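Long-range contacts in glutaconate CoA-transferase subunit A (Acidaminococcus fermentans, PDB 1POI), which catalyses the transfer of coenzyme A from acetyl-CoA to (R)-2-hydroxyglutarate and related acids such as glutaconate, a step in glutamate degradation: residues 65-70 / 141-146; 77-82 / 259-264; 206-211 / 236-241. All blocks are in the same frame, centred on the assembly; numbering follows the deposited sequence.

Contact 1: 65-70 / 141-146; sequences RVKAYI and KTLDKV
Lys67 and Leu143 reach for one another tip to tip, from strand 66-71 and from the loop that follows helix 137-141. The lysine leaves its backbone with CG anti to the N (chi1 -167°) and bends at chi3, so that CE rests against Leu143 CD2 at 3.9 Å and NZ turns to the backbone of the turn. There NZ donates to Asp144 O at 2.8 Å, coming in from above the carbonyl plane, 43° out of it. The acceptor belongs to the central peptide of a type II beta turn from Leu143 to Val146. Deeper in, Ala68 CB packs on Val146 CG2 at 3.7 Å, the branch lying anti to the carbonyl carbon, and more loosely on Leu143 CD1 at 4.4 Å. Lys145 ties the turn down a second time through a salt bridge with Asp173. The carboxylate of Asp144 does not touch the ammonium, its OD2 being 5.0 Å from Lys67 NZ, although its charge may still favour the position. The aliphatic stem thus joins an apolar cluster while the charged end, through a main-chain carbonyl, ties the loop between helix 137-141 and strand 152-156 to strand 66-71 of the parallel sheet.

Contact 2: 77-82 / 259-264; sequences SGVTNV and FLKVYD
The irregular loop 77-82, between strand 73-74 and helix 84-92, brings two consecutive residues against one side of helix 257-266: the CA atoms of Val79 and Lys261 are 6.2 Å apart, those of Thr80 and Asp264 5.7 Å. Just before them, Gly78, with its positive phi (101°), makes a bend that a side chain would not tolerate. Val79 carries most of the apolar contact. Its CG1, anti to the backbone N, presses on the helix backbone, 3.0 Å from Leu260 O, a tight approach, and lies 3.7 Å from Asp264 CB. Its CG2 meets Leu260 CD1 at 3.6 Å, the two side chains crossing at about a right angle. One helical turn on, Thr80 and Asp264 cross obliquely, and Thr80 OG1 donates over 3.2 Å to the anti lone pair of Asp264 OD1. The same oxygen forms a salt bridge with Arg84, at the start of helix 84-92, so it has two donors. An alanine in place of Asp264 removes the acceptor shared by Thr80 and Arg84 and would probably loosen the hold of the loop on the helix. Hydrophobic contact from a single valine therefore sits beside a carboxylate whose ionised state Arg84 probably favours, and together they seat the loop between strand 73-74 and helix 84-92 on a helix from the C-terminal part of the chain.

Contact 3: 206-211 / 236-241; sequences YTIVTC and AVVLAP
Ala236 O is the most squarely held polar atom: it takes the N-H of Val209 at 2.8 Å, almost straight (174° at the hydrogen) and nearly along the C=O axis, and Ile208 CA adds a CA-H...O contact at 3.6 Å. One hydrogen bond and one CA-H...O contact thus grip it, and the pattern recurs along the pair. Val238 N donates to Val209 O at 3.0 Å, Cys211 N to Val238 O, and Ala240 N to Cys211 O at 2.8 Å, this last from above the carbonyl plane and just past the end of strand 236-239. The two strands run parallel, 19° apart, and Ile208, Val209, Thr210 and Cys211 pair with Ala236, Val237, Val238 and Leu239. On the face of Ile208 and Thr210, Ile208 CG2 touches Ala236 CB at 3.9 Å, under helix 6-13, and Thr210 OG1 is hydrogen-bonded to ND1 of His178 on the next strand. On the other face Val209 and Val237 lie side by side, Val209 CG1, in the crowded position between N and carbonyl carbon, 3.5 Å from Val237 CG2. Cys211 SG continues this row at 4.2 Å from Val237 CG1. Main-chain polar groups are thus paired along the seam while small beta-branched and apolar side chains fill both faces, as befits the buried parallel sheet of an alpha/beta fold.

Overall arrangement
Contacts 1 and 3 both reach the seven-stranded parallel sheet, contact 1 through strand 66-71 alone, on opposite sides of its first strand, 19-22: strand 66-71 is next to one outermost strand of the chain, 96-99, whereas 206-211 and 236-239 form the other end. Their centres are 26 Å apart, and all four segments belong to the coenzyme A transferase domain. Contact 2 lies about 27 Å from contact 1 and 26 Å from contact 3, between centres. Along the chain, contact 1 closes before contact 3 opens, contact 2 interleaves with contact 1, and contact 3 is nested within the loop closed by contact 2, which brings the helical C-terminal region back onto the early alpha/beta part.

Contact 1: 65-70 / 141-146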
ATOM      1  N   ARG A  65       1.275  11.687  43.028  1.00 15.64           N
ATOM      2  CA  ARG A  65      -0.083  11.756  42.483  1.00 13.93           C
ATOM      3  C   ARG A  65      -0.864  10.434  42.488  1.00 13.40           C
ATOM      4  O   ARG A  65      -1.912  10.348  41.850  1.00 17.93           O
ATOM      5  CB  ARG A  65      -0.083  12.276  41.041  1.00 11.55           C
ATOM      6  CG  ARG A  65       0.779  13.473  40.771  1.00 10.94           C
ATOM      7  CD  ARG A  65       0.277  14.752  41.373  1.00  2.00           C
ATOM      8  NE  ARG A  65       1.227  15.845  41.110  1.00  4.82           N
ATOM      9  CZ  ARG A  65       1.038  16.804  40.203  1.00  6.07           C
ATOM     10  NH1 ARG A  65      -0.063  16.819  39.470  1.00  9.26           N
ATOM     11  NH2 ARG A  65       1.958  17.736  39.997  1.00  5.02           N
ATOM     12  N   VAL A  66      -0.428   9.434  43.235  1.00 11.70           N
ATOM     13  CA  VAL A  66      -1.129   8.162  43.211  1.00 14.55           C
ATOM     14  C   VAL A  66      -1.549   7.687  44.602  1.00 17.88           C
ATOM     15  O   VAL A  66      -0.708   7.497  45.493  1.00 19.27           O
ATOM     16  CB  VAL A  66      -0.265   7.097  42.479  1.00 15.92           C
ATOM     17  CG1 VAL A  66      -0.914   5.739  42.529  1.00 19.59           C
ATOM     18  CG2 VAL A  66      -0.051   7.509  41.025  1.00 15.53           C
ATOM     19  N   LYS A  67      -2.860   7.480  44.758  1.00 17.91           N
ATOM     20  CA  LYS A  67      -3.490   7.063  46.019  1.00 14.25           C
ATOM     21  C   LYS A  67      -3.288   5.574  46.224  1.00 14.62           C
ATOM     22  O   LYS A  67      -2.884   5.127  47.287  1.00 15.69           O
ATOM     23  CB  LYS A  67      -4.980   7.421  45.957  1.00 16.55           C
ATOM     24  CG  LYS A  67      -5.739   7.360  47.278  1.00 19.65           C
ATOM     25  CD  LYS A  67      -7.198   7.838  47.141  1.00 18.27           C
ATOM     26  CE  LYS A  67      -8.078   6.833  46.389  1.00 22.99           C
ATOM     27  NZ  LYS A  67      -9.561   7.146  46.472  1.00 24.59           N
ATOM     28  N   ALA A  68      -3.548   4.810  45.174  1.00 16.76           N
ATOM     29  CA  ALA A  68      -3.374   3.364  45.189  1.00 16.85           C
ATOM     30  C   ALA A  68      -2.917   2.997  43.783  1.00 18.62           C
ATOM     31  O   ALA A  68      -3.412   3.562  42.789  1.00 20.37           O
ATOM     32  CB  ALA A  68      -4.683   2.681  45.510  1.00 18.73           C
ATOM     33  N   TYR A  69      -1.984   2.061  43.699  1.00 17.66           N
ATOM     34  CA  TYR A  69      -1.423   1.638  42.425  1.00 17.18           C
ATOM     35  C   TYR A  69      -1.506   0.119  42.337  1.00 18.00           C
ATOM     36  O   TYR A  69      -1.065  -0.581  43.264  1.00 17.21           O
ATOM     37  CB  TYR A  69       0.030   2.112  42.387  1.00 18.92           C
ATOM     38  CG  TYR A  69       0.841   1.706  41.190  1.00 21.42           C
ATOM     39  CD1 TYR A  69       0.504   2.137  39.897  1.00 20.42           C
ATOM     40  CD2 TYR A  69       1.975   0.908  41.353  1.00 21.52           C
ATOM     41  CE1 TYR A  69       1.292   1.779  38.798  1.00 20.40           C
ATOM     42  CE2 TYR A  69       2.759   0.551  40.275  1.00 21.60           C
ATOM     43  CZ  TYR A  69       2.422   0.984  39.003  1.00 20.70           C
ATOM     44  OH  TYR A  69       3.236   0.623  37.957  1.00 20.97           O
ATOM     45  N   ILE A  70      -2.138  -0.380  41.266  1.00 15.43           N
ATOM     46  CA  ILE A  70      -2.310  -1.825  41.062  1.00 15.91           C
ATOM     47  C   ILE A  70      -1.140  -2.227  40.160  1.00 16.82           C
ATOM     48  O   ILE A  70      -1.067  -1.845  38.991  1.00 18.00           O
ATOM     49  CB  ILE A  70      -3.725  -2.184  40.426  1.00 15.34           C
ATOM     50  CG1 ILE A  70      -4.870  -1.397  41.104  1.00  9.17           C
ATOM     51  CG2 ILE A  70      -4.016  -3.681  40.579  1.00 12.13           C
ATOM     52  CD1 ILE A  70      -4.948  -1.532  42.615  1.00  2.00           C
ATOM     53  N   LYS A 141     -11.201  -1.213  52.383  1.00 15.66           N
ATOM     54  CA  LYS A 141     -12.531  -0.783  52.833  1.00 15.12           C
ATOM     55  C   LYS A 141     -12.694   0.714  53.025  1.00 13.68           C
ATOM     56  O   LYS A 141     -13.792   1.251  52.875  1.00 11.99           O
ATOM     57  CB  LYS A 141     -12.932  -1.512  54.121  1.00 17.04           C
ATOM     58  CG  LYS A 141     -13.778  -2.742  53.878  1.00 20.17           C
ATOM     59  CD  LYS A 141     -14.383  -3.290  55.161  1.00 25.58           C
ATOM     60  CE  LYS A 141     -13.319  -3.947  56.033  1.00 32.10           C
ATOM     61  NZ  LYS A 141     -13.847  -4.598  57.286  1.00 34.35           N
ATOM     62  N   THR A 142     -11.603   1.388  53.350  1.00 13.65           N
ATOM     63  CA  THR A 142     -11.650   2.814  53.556  1.00 14.85           C
ATOM     64  C   THR A 142     -11.273   3.582  52.300  1.00 16.76           C
ATOM     65  O   THR A 142     -11.265   4.811  52.309  1.00 17.84           O
ATOM     66  CB  THR A 142     -10.702   3.210  54.661  1.00 13.54           C
ATOM     67  OG1 THR A 142      -9.361   2.999  54.222  1.00 17.60           O
ATOM     68  CG2 THR A 142     -10.935   2.354  55.870  1.00 15.66           C
ATOM     69  N   LEU A 143     -10.987   2.867  51.217  1.00 20.12           N
ATOM     70  CA  LEU A 143     -10.575   3.494  49.955  1.00 22.43           C
ATOM     71  C   LEU A 143     -11.638   3.562  48.887  1.00 22.98           C
ATOM     72  O   LEU A 143     -12.269   2.561  48.553  1.00 24.10           O
ATOM     73  CB  LEU A 143      -9.377   2.748  49.351  1.00 22.18           C
ATOM     74  CG  LEU A 143      -7.974   3.063  49.839  1.00 21.97           C
ATOM     75  CD1 LEU A 143      -6.979   2.121  49.187  1.00 22.34           C
ATOM     76  CD2 LEU A 143      -7.664   4.500  49.487  1.00 24.13           C
ATOM     77  N   ASP A 144     -11.778   4.741  48.303  1.00 26.88           N
ATOM     78  CA  ASP A 144     -12.725   4.951  47.215  1.00 29.74           C
ATOM     79  C   ASP A 144     -11.925   4.481  45.997  1.00 30.29           C
ATOM     80  O   ASP A 144     -10.705   4.626  45.973  1.00 33.24           O
ATOM     81  CB  ASP A 144     -13.059   6.447  47.102  1.00 32.84           C
ATOM     82  CG  ASP A 144     -14.334   6.727  46.299  1.00 37.09           C
ATOM     83  OD1 ASP A 144     -15.226   5.855  46.223  1.00 36.50           O
ATOM     84  OD2 ASP A 144     -14.454   7.853  45.757  1.00 43.20           O
ATOM     85  N   LYS A 145     -12.599   3.844  45.045  1.00 28.40           N
ATOM     86  CA  LYS A 145     -11.988   3.337  43.802  1.00 25.77           C
ATOM     87  C   LYS A 145     -11.153   2.050  43.914  1.00 25.15           C
ATOM     88  O   LYS A 145     -10.557   1.625  42.920  1.00 22.51           O
ATOM     89  CB  LYS A 145     -11.175   4.424  43.068  1.00 23.28           C
ATOM     90  CG  LYS A 145     -11.891   5.747  42.838  1.00 19.16           C
ATOM     91  CD  LYS A 145     -12.993   5.588  41.845  1.00 16.00           C
ATOM     92  CE  LYS A 145     -13.817   6.840  41.706  1.00 19.46           C
ATOM     93  NZ  LYS A 145     -13.230   7.848  40.788  1.00 22.48           N
ATOM     94  N   VAL A 146     -11.125   1.418  45.088  1.00 24.29           N
ATOM     95  CA  VAL A 146     -10.373   0.164  45.254  1.00 25.89           C
ATOM     96  C   VAL A 146     -11.263  -0.958  45.810  1.00 26.30           C
ATOM     97  O   VAL A 146     -11.959  -0.773  46.814  1.00 29.55           O
ATOM     98  CB  VAL A 146      -9.142   0.340  46.181  1.00 25.32           C
ATOM     99  CG1 VAL A 146      -8.436  -0.993  46.405  1.00 24.20           C
ATOM    100  CG2 VAL A 146      -8.172   1.332  45.574  1.00 26.06           C
TER

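Contact 2: 77-82 / 259-264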
ATOM      1  N   SER A  77      12.151  -0.550  30.953  1.00 24.15           N
ATOM      2  CA  SER A  77      12.822  -1.723  30.401  1.00 25.19           C
ATOM      3  C   SER A  77      14.008  -1.432  29.495  1.00 26.83           C
ATOM      4  O   SER A  77      13.870  -0.761  28.470  1.00 27.54           O
ATOM      5  CB  SER A  77      11.805  -2.593  29.660  1.00 24.64           C
ATOM      6  OG  SER A  77      10.578  -2.679  30.362  1.00 21.31           O
ATOM      7  N   GLY A  78      15.168  -1.963  29.874  1.00 27.32           N
ATOM      8  CA  GLY A  78      16.381  -1.754  29.101  1.00 28.71           C
ATOM      9  C   GLY A  78      17.245  -0.689  29.744  1.00 30.36           C
ATOM     10  O   GLY A  78      18.415  -0.927  30.020  1.00 32.11           O
ATOM     11  N   VAL A  79      16.660   0.483  29.983  1.00 29.97           N
ATOM     12  CA  VAL A  79      17.346   1.591  30.624  1.00 28.60           C
ATOM     13  C   VAL A  79      17.262   1.466  32.159  1.00 29.65           C
ATOM     14  O   VAL A  79      18.284   1.328  32.830  1.00 31.36           O
ATOM     15  CB  VAL A  79      16.775   2.909  30.144  1.00 28.44           C
ATOM     16  CG1 VAL A  79      17.514   4.059  30.797  1.00 27.47           C
ATOM     17  CG2 VAL A  79      16.886   2.979  28.619  1.00 26.66           C
ATOM     18  N   THR A  80      16.059   1.496  32.726  1.00 30.23           N
ATOM     19  CA  THR A  80      15.922   1.332  34.176  1.00 27.25           C
ATOM     20  C   THR A  80      15.249   0.009  34.495  1.00 26.45           C
ATOM     21  O   THR A  80      14.090  -0.206  34.146  1.00 24.43           O
ATOM     22  CB  THR A  80      15.096   2.433  34.845  1.00 25.50           C
ATOM     23  OG1 THR A  80      15.475   3.715  34.337  1.00 23.98           O
ATOM     24  CG2 THR A  80      15.358   2.402  36.330  1.00 21.04           C
ATOM     25  N   ASN A  81      15.968  -0.844  35.207  1.00 29.03           N
ATOM     26  CA  ASN A  81      15.481  -2.167  35.591  1.00 33.97           C
ATOM     27  C   ASN A  81      14.213  -2.206  36.420  1.00 31.78           C
ATOM     28  O   ASN A  81      13.368  -3.069  36.218  1.00 34.71           O
ATOM     29  CB  ASN A  81      16.563  -2.922  36.360  1.00 41.32           C
ATOM     30  CG  ASN A  81      17.559  -3.597  35.448  1.00 50.84           C
ATOM     31  OD1 ASN A  81      17.390  -3.617  34.213  1.00 54.98           O
ATOM     32  ND2 ASN A  81      18.606  -4.171  36.043  1.00 55.19           N
ATOM     33  N   VAL A  82      14.170  -1.352  37.438  1.00 31.65           N
ATOM     34  CA  VAL A  82      13.060  -1.227  38.382  1.00 27.22           C
ATOM     35  C   VAL A  82      12.967   0.260  38.623  1.00 23.25           C
ATOM     36  O   VAL A  82      13.887   0.831  39.183  1.00 24.31           O
ATOM     37  CB  VAL A  82      13.405  -1.898  39.739  1.00 27.86           C
ATOM     38  CG1 VAL A  82      12.201  -1.857  40.674  1.00 27.40           C
ATOM     39  CG2 VAL A  82      13.875  -3.339  39.514  1.00 30.75           C
ATOM     40  N   PHE A 259      18.042  10.279  26.320  1.00 23.23           N
ATOM     41  CA  PHE A 259      17.026  10.833  27.209  1.00 20.63           C
ATOM     42  C   PHE A 259      16.633   9.834  28.310  1.00 20.60           C
ATOM     43  O   PHE A 259      16.702  10.158  29.488  1.00 22.40           O
ATOM     44  CB  PHE A 259      15.807  11.229  26.403  1.00 17.03           C
ATOM     45  CG  PHE A 259      14.842  12.075  27.154  1.00 20.06           C
ATOM     46  CD1 PHE A 259      14.115  11.551  28.216  1.00 19.50           C
ATOM     47  CD2 PHE A 259      14.641  13.405  26.789  1.00 19.69           C
ATOM     48  CE1 PHE A 259      13.193  12.341  28.907  1.00 20.35           C
ATOM     49  CE2 PHE A 259      13.721  14.209  27.474  1.00 20.83           C
ATOM     50  CZ  PHE A 259      12.997  13.676  28.532  1.00 19.66           C
ATOM     51  N   LEU A 260      16.265   8.613  27.937  1.00 17.27           N
ATOM     52  CA  LEU A 260      15.892   7.639  28.939  1.00 16.33           C
ATOM     53  C   LEU A 260      17.024   7.386  29.904  1.00 17.71           C
ATOM     54  O   LEU A 260      16.788   6.914  31.009  1.00 21.18           O
ATOM     55  CB  LEU A 260      15.477   6.301  28.323  1.00 16.31           C
ATOM     56  CG  LEU A 260      14.226   6.131  27.463  1.00 16.17           C
ATOM     57  CD1 LEU A 260      14.186   4.694  27.014  1.00 13.47           C
ATOM     58  CD2 LEU A 260      12.958   6.499  28.202  1.00 13.48           C
ATOM     59  N   LYS A 261      18.257   7.626  29.481  1.00 21.21           N
ATOM     60  CA  LYS A 261      19.403   7.399  30.368  1.00 23.50           C
ATOM     61  C   LYS A 261      19.524   8.530  31.378  1.00 21.72           C
ATOM     62  O   LYS A 261      19.910   8.307  32.525  1.00 20.01           O
ATOM     63  CB  LYS A 261      20.707   7.250  29.583  1.00 27.51           C
ATOM     64  CG  LYS A 261      20.814   5.970  28.778  1.00 32.16           C
ATOM     65  CD  LYS A 261      22.262   5.524  28.692  1.00 38.59           C
ATOM     66  CE  LYS A 261      22.500   4.594  27.504  1.00 43.46           C
ATOM     67  NZ  LYS A 261      22.465   5.310  26.184  1.00 47.67           N
ATOM     68  N   VAL A 262      19.195   9.742  30.938  1.00 21.12           N
ATOM     69  CA  VAL A 262      19.223  10.912  31.805  1.00 22.60           C
ATOM     70  C   VAL A 262      18.253  10.619  32.931  1.00 24.24           C
ATOM     71  O   VAL A 262      18.642  10.578  34.099  1.00 24.42           O
ATOM     72  CB  VAL A 262      18.729  12.161  31.077  1.00 22.92           C
ATOM     73  CG1 VAL A 262      18.659  13.317  32.019  1.00 21.14           C
ATOM     74  CG2 VAL A 262      19.644  12.479  29.919  1.00 25.11           C
ATOM     75  N   TYR A 263      17.005  10.329  32.552  1.00 24.80           N
ATOM     76  CA  TYR A 263      15.957  10.009  33.506  1.00 23.43           C
ATOM     77  C   TYR A 263      16.386   8.879  34.454  1.00 23.52           C
ATOM     78  O   TYR A 263      16.112   8.946  35.651  1.00 24.92           O
ATOM     79  CB  TYR A 263      14.652   9.650  32.778  1.00 25.60           C
ATOM     80  CG  TYR A 263      13.471   9.451  33.713  1.00 26.51           C
ATOM     81  CD1 TYR A 263      12.701  10.533  34.127  1.00 25.73           C
ATOM     82  CD2 TYR A 263      13.193   8.194  34.261  1.00 27.03           C
ATOM     83  CE1 TYR A 263      11.691  10.375  35.076  1.00 27.40           C
ATOM     84  CE2 TYR A 263      12.185   8.022  35.209  1.00 27.04           C
ATOM     85  CZ  TYR A 263      11.441   9.119  35.611  1.00 27.16           C
ATOM     86  OH  TYR A 263      10.452   8.955  36.544  1.00 22.42           O
ATOM     87  N   ASP A 264      17.082   7.869  33.939  1.00 22.22           N
ATOM     88  CA  ASP A 264      17.517   6.749  34.773  1.00 22.81           C
ATOM     89  C   ASP A 264      18.349   7.188  35.957  1.00 23.50           C
ATOM     90  O   ASP A 264      18.227   6.633  37.045  1.00 23.04           O
ATOM     91  CB  ASP A 264      18.335   5.741  33.968  1.00 21.67           C
ATOM     92  CG  ASP A 264      19.105   4.744  34.861  1.00 25.00           C
ATOM     93  OD1 ASP A 264      18.472   3.920  35.552  1.00 23.43           O
ATOM     94  OD2 ASP A 264      20.355   4.781  34.872  1.00 30.53           O
TER

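Contact 3: 206-211 / 236-241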
ATOM      1  N   TYR A 206     -14.586   7.739  29.993  1.00 13.28           N
ATOM      2  CA  TYR A 206     -14.076   8.834  29.162  1.00 19.90           C
ATOM      3  C   TYR A 206     -12.763   8.388  28.526  1.00 20.12           C
ATOM      4  O   TYR A 206     -11.938   7.756  29.208  1.00 23.79           O
ATOM      5  CB  TYR A 206     -13.812  10.084  30.003  1.00 21.27           C
ATOM      6  CG  TYR A 206     -15.061  10.712  30.548  1.00 29.51           C
ATOM      7  CD1 TYR A 206     -15.904  11.449  29.719  1.00 30.01           C
ATOM      8  CD2 TYR A 206     -15.438  10.518  31.884  1.00 33.55           C
ATOM      9  CE1 TYR A 206     -17.097  11.970  30.199  1.00 35.88           C
ATOM     10  CE2 TYR A 206     -16.624  11.034  32.377  1.00 35.24           C
ATOM     11  CZ  TYR A 206     -17.456  11.755  31.530  1.00 38.91           C
ATOM     12  OH  TYR A 206     -18.668  12.231  31.995  1.00 44.54           O
ATOM     13  N   THR A 207     -12.563   8.691  27.240  1.00 15.22           N
ATOM     14  CA  THR A 207     -11.318   8.316  26.561  1.00 13.99           C
ATOM     15  C   THR A 207     -10.638   9.476  25.859  1.00 10.54           C
ATOM     16  O   THR A 207     -11.272  10.205  25.077  1.00  7.75           O
ATOM     17  CB  THR A 207     -11.510   7.184  25.521  1.00 12.75           C
ATOM     18  OG1 THR A 207     -11.865   5.971  26.191  1.00 18.03           O
ATOM     19  CG2 THR A 207     -10.203   6.929  24.764  1.00 12.05           C
ATOM     20  N   ILE A 208      -9.355   9.658  26.152  1.00  9.49           N
ATOM     21  CA  ILE A 208      -8.581  10.721  25.505  1.00 15.56           C
ATOM     22  C   ILE A 208      -7.523  10.077  24.605  1.00 15.85           C
ATOM     23  O   ILE A 208      -6.764   9.176  25.045  1.00 15.27           O
ATOM     24  CB  ILE A 208      -7.893  11.673  26.523  1.00 16.52           C
ATOM     25  CG1 ILE A 208      -8.939  12.253  27.489  1.00 15.86           C
ATOM     26  CG2 ILE A 208      -7.214  12.841  25.771  1.00 15.21           C
ATOM     27  CD1 ILE A 208      -8.373  12.742  28.786  1.00 13.54           C
ATOM     28  N   VAL A 209      -7.500  10.510  23.347  1.00 10.60           N
ATOM     29  CA  VAL A 209      -6.548   9.972  22.391  1.00 14.79           C
ATOM     30  C   VAL A 209      -5.552  11.029  21.875  1.00 14.32           C
ATOM     31  O   VAL A 209      -5.946  12.027  21.255  1.00 14.05           O
ATOM     32  CB  VAL A 209      -7.300   9.287  21.185  1.00 15.96           C
ATOM     33  CG1 VAL A 209      -8.107  10.321  20.411  1.00 16.05           C
ATOM     34  CG2 VAL A 209      -6.320   8.596  20.231  1.00 10.79           C
ATOM     35  N   THR A 210      -4.273  10.884  22.217  1.00 16.30           N
ATOM     36  CA  THR A 210      -3.277  11.826  21.673  1.00 18.14           C
ATOM     37  C   THR A 210      -2.779  11.132  20.398  1.00 20.38           C
ATOM     38  O   THR A 210      -2.533   9.907  20.413  1.00 23.80           O
ATOM     39  CB  THR A 210      -2.095  12.100  22.616  1.00 15.04           C
ATOM     40  OG1 THR A 210      -1.588  10.866  23.121  1.00 18.32           O
ATOM     41  CG2 THR A 210      -2.511  12.996  23.768  1.00 15.52           C
ATOM     42  N   CYS A 211      -2.676  11.880  19.300  1.00 16.50           N
ATOM     43  CA  CYS A 211      -2.250  11.306  18.041  1.00 13.10           C
ATOM     44  C   CYS A 211      -1.185  12.130  17.282  1.00 15.30           C
ATOM     45  O   CYS A 211      -1.126  13.347  17.388  1.00 19.63           O
ATOM     46  CB  CYS A 211      -3.476  11.128  17.185  1.00  8.13           C
ATOM     47  SG  CYS A 211      -4.128  12.674  16.667  1.00 10.94           S
ATOM     48  N   ALA A 236     -11.959  12.911  23.473  1.00 15.80           N
ATOM     49  CA  ALA A 236     -11.002  13.986  23.136  1.00 17.33           C
ATOM     50  C   ALA A 236      -9.865  13.529  22.210  1.00 16.24           C
ATOM     51  O   ALA A 236      -9.152  12.566  22.525  1.00 17.05           O
ATOM     52  CB  ALA A 236     -10.397  14.585  24.412  1.00 13.35           C
ATOM     53  N   VAL A 237      -9.730  14.204  21.069  1.00 16.02           N
ATOM     54  CA  VAL A 237      -8.667  13.938  20.091  1.00 15.37           C
ATOM     55  C   VAL A 237      -7.707  15.117  20.159  1.00 15.06           C
ATOM     56  O   VAL A 237      -8.114  16.262  19.953  1.00 14.09           O
ATOM     57  CB  VAL A 237      -9.187  13.829  18.632  1.00 14.38           C
ATOM     58  CG1 VAL A 237      -8.019  13.807  17.680  1.00 18.03           C
ATOM     59  CG2 VAL A 237      -9.971  12.559  18.433  1.00 13.64           C
ATOM     60  N   VAL A 238      -6.443  14.835  20.452  1.00 15.90           N
ATOM     61  CA  VAL A 238      -5.422  15.884  20.560  1.00 17.96           C
ATOM     62  C   VAL A 238      -4.200  15.638  19.653  1.00 16.53           C
ATOM     63  O   VAL A 238      -3.567  14.581  19.720  1.00 15.33           O
ATOM     64  CB  VAL A 238      -4.910  16.007  22.034  1.00 19.45           C
ATOM     65  CG1 VAL A 238      -3.989  17.192  22.172  1.00 17.30           C
ATOM     66  CG2 VAL A 238      -6.071  16.104  23.013  1.00 19.60           C
ATOM     67  N   LEU A 239      -3.854  16.615  18.823  1.00 16.90           N
ATOM     68  CA  LEU A 239      -2.689  16.481  17.933  1.00 17.35           C
ATOM     69  C   LEU A 239      -1.414  16.667  18.749  1.00 13.46           C
ATOM     70  O   LEU A 239      -1.178  17.736  19.274  1.00 18.15           O
ATOM     71  CB  LEU A 239      -2.746  17.525  16.810  1.00 16.35           C
ATOM     72  CG  LEU A 239      -1.734  17.398  15.659  1.00 21.31           C
ATOM     73  CD1 LEU A 239      -1.629  15.962  15.178  1.00 18.81           C
ATOM     74  CD2 LEU A 239      -2.122  18.302  14.484  1.00 20.03           C
ATOM     75  N   ALA A 240      -0.635  15.613  18.918  1.00 12.10           N
ATOM     76  CA  ALA A 240       0.601  15.694  19.676  1.00 10.75           C
ATOM     77  C   ALA A 240       1.748  14.887  19.058  1.00 12.88           C
ATOM     78  O   ALA A 240       1.956  13.717  19.420  1.00 11.47           O
ATOM     79  CB  ALA A 240       0.378  15.261  21.072  1.00  4.15           C
ATOM     80  N   PRO A 241       2.488  15.499  18.097  1.00 12.61           N
ATOM     81  CA  PRO A 241       3.630  14.917  17.385  1.00 13.40           C
ATOM     82  C   PRO A 241       4.707  14.472  18.351  1.00 15.81           C
ATOM     83  O   PRO A 241       5.150  15.253  19.178  1.00 19.60           O
ATOM     84  CB  PRO A 241       4.109  16.070  16.530  1.00 12.50           C
ATOM     85  CG  PRO A 241       2.827  16.724  16.146  1.00 14.64           C
ATOM     86  CD  PRO A 241       2.088  16.768  17.463  1.00 11.85           C
TER